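Local coordinates for hypothetical protein, IPT/TIG domain protein (PDB 4HW6) that is of unknown function but, as a two-domain protein joining an IPT/TIG domain to a six-bladed beta-propeller, probably binds carbohydrate as an auxiliary nutrient-binding protein, at residues P322-D326 / S364-R368. Numbering follows the deposited sequence.
Sequences PGWVD and SHTVR. With EDO (1,2-ethanediol), chain G.
A bend at chi3 (79°) in the otherwise extended side chain of Arg368 turns its guanidinium toward Trp324 and Asp326, while CG of Trp324, anti to the backbone N, brings the pyrrole part of the indole over that group. Trp324 CD1 lies 3.6 Å above the guanidinium plane, near its centre, but the two planes are 53° apart, which rules out a parallel stack. At the guanidinium edge, Arg368 NH2 forms a salt bridge with Asp326 OD1 at 2.7 Å; NH2 reaches OD1 from the anti side, somewhat out of the carboxylate plane, with an N-H...O angle of 156°. The same NH2 gives a weak bond, 3.0 Å long, to Val325 O. Ser364 CB packs 3.8 Å from Trp324 CD1 and Thr366 CG2 comes near NE1, both meeting the ring obliquely; the hydrogen bond of NE1 goes to Thr378 OG1. Thr366 OG1 donates to Ser364 OG (2.7 Å), linking the two residues that pack against the indole. The contact thus joins the loop leading into strand 327-328 to strand 366-370 of the same propeller blade. With Asp361 pairing with NH1 and Asp326 with NH2, the guanidinium of the buried Arg368 is paired with two carboxylates, which would be expected to favour its charged form and restrict its rotation.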
loop_
_atom_site.group_PDB
_atom_site.type_symbol
_atom_site.label_atom_id
_atom_site.label_comp_id
_atom_site.label_asym_id
_atom_site.label_seq_id
_atom_site.Cartn_x
_atom_site.Cartn_y
_atom_site.Cartn_z
ATOM N N PRO A 322 -20.972 -9.115 11.872
ATOM C CA PRO A 322 -20.466 -8.520 10.631
ATOM C C PRO A 322 -21.337 -7.372 10.133
ATOM O O PRO A 322 -22.567 -7.388 10.278
ATOM C CB PRO A 322 -20.494 -9.694 9.642
ATOM C CG PRO A 322 -21.620 -10.556 10.143
ATOM C CD PRO A 322 -21.515 -10.472 11.643
ATOM N N GLY A 323 -20.701 -6.392 9.515
ATOM C CA GLY A 323 -21.415 -5.288 8.922
ATOM C C GLY A 323 -20.437 -4.291 8.337
ATOM O O GLY A 323 -19.225 -4.411 8.532
ATOM N N TRP A 324 -20.982 -3.322 7.610
ATOM C CA TRP A 324 -20.207 -2.207 7.083
ATOM C C TRP A 324 -20.759 -0.942 7.721
ATOM O O TRP A 324 -21.705 -0.329 7.225
ATOM C CB TRP A 324 -20.264 -2.124 5.557
ATOM C CG TRP A 324 -19.477 -0.947 5.057
ATOM C CD1 TRP A 324 -18.151 -0.774 5.128
ATOM C CD2 TRP A 324 -20.012 0.228 4.472
ATOM N NE1 TRP A 324 -17.795 0.434 4.597
ATOM C CE2 TRP A 324 -18.926 1.072 4.175
ATOM C CE3 TRP A 324 -21.311 0.647 4.152
ATOM C CZ2 TRP A 324 -19.092 2.325 3.591
ATOM C CZ3 TRP A 324 -21.477 1.888 3.556
ATOM C CH2 TRP A 324 -20.364 2.704 3.267
ATOM N N VAL A 325 -20.190 -0.576 8.865
ATOM C CA VAL A 325 -20.611 0.596 9.601
ATOM C C VAL A 325 -19.343 1.333 10.060
ATOM O O VAL A 325 -18.548 0.811 10.853
ATOM C CB VAL A 325 -21.502 0.244 10.814
ATOM C CG1 VAL A 325 -21.872 1.509 11.571
ATOM C CG2 VAL A 325 -22.754 -0.524 10.380
ATOM N N ASP A 326 -19.135 2.531 9.515
ATOM C CA ASP A 326 -18.042 3.379 9.995
ATOM C C ASP A 326 -18.444 3.997 11.330
ATOM O O ASP A 326 -19.638 4.202 11.606
ATOM C CB ASP A 326 -17.677 4.457 8.976
ATOM C CG ASP A 326 -17.017 3.897 7.711
ATOM O OD1 ASP A 326 -16.400 2.835 7.742
ATOM O OD2 ASP A 326 -17.081 4.571 6.669
ATOM N N SER A 364 -16.968 -6.562 3.161
ATOM C CA SER A 364 -17.601 -5.303 2.794
ATOM C C SER A 364 -17.012 -4.723 1.508
ATOM O O SER A 364 -17.519 -3.717 0.996
ATOM C CB SER A 364 -17.498 -4.263 3.912
ATOM O OG SER A 364 -16.168 -3.820 4.057
ATOM N N HIS A 365 -15.958 -5.373 0.999
ATOM C CA HIS A 365 -15.277 -5.024 -0.259
ATOM C C HIS A 365 -14.644 -3.636 -0.217
ATOM O O HIS A 365 -14.672 -2.878 -1.210
ATOM C CB HIS A 365 -16.208 -5.192 -1.455
ATOM C CG HIS A 365 -16.904 -6.519 -1.473
ATOM N ND1 HIS A 365 -16.309 -7.660 -1.977
ATOM C CD2 HIS A 365 -18.147 -6.882 -1.073
ATOM C CE1 HIS A 365 -17.152 -8.669 -1.868
ATOM N NE2 HIS A 365 -18.260 -8.236 -1.287
ATOM N N THR A 366 -14.016 -3.322 0.916
ATOM C CA THR A 366 -13.410 -2.023 1.115
ATOM C C THR A 366 -11.991 -2.102 1.666
ATOM O O THR A 366 -11.554 -3.120 2.244
ATOM C CB THR A 366 -14.261 -1.159 2.077
ATOM O OG1 THR A 366 -14.435 -1.858 3.323
ATOM C CG2 THR A 366 -15.625 -0.848 1.474
ATOM N N VAL A 367 -11.277 -1.007 1.482
ATOM C CA VAL A 367 -10.094 -0.696 2.248
ATOM C C VAL A 367 -10.537 0.336 3.291
ATOM O O VAL A 367 -11.186 1.339 2.951
ATOM C CB VAL A 367 -8.962 -0.135 1.366
ATOM C CG1 VAL A 367 -7.746 0.232 2.225
ATOM C CG2 VAL A 367 -8.557 -1.157 0.275
ATOM N N ARG A 368 -10.225 0.071 4.559
ATOM C CA ARG A 368 -10.687 0.890 5.676
ATOM C C ARG A 368 -9.490 1.356 6.475
ATOM O O ARG A 368 -8.383 0.842 6.290
ATOM C CB ARG A 368 -11.729 0.130 6.519
ATOM C CG ARG A 368 -12.920 -0.273 5.653
ATOM C CD ARG A 368 -14.021 -1.031 6.361
ATOM N NE ARG A 368 -14.865 -0.128 7.128
ATOM C CZ ARG A 368 -15.810 -0.565 7.951
ATOM N NH1 ARG A 368 -16.038 -1.868 8.057
ATOM N NH2 ARG A 368 -16.545 0.272 8.641
HETATM C C1 EDO G . -25.071 -8.280 6.322
HETATM O O1 EDO G . -25.850 -9.487 6.458
HETATM C C2 EDO G . -23.966 -8.254 7.375
HETATM O O2 EDO G . -24.544 -8.112 8.682
#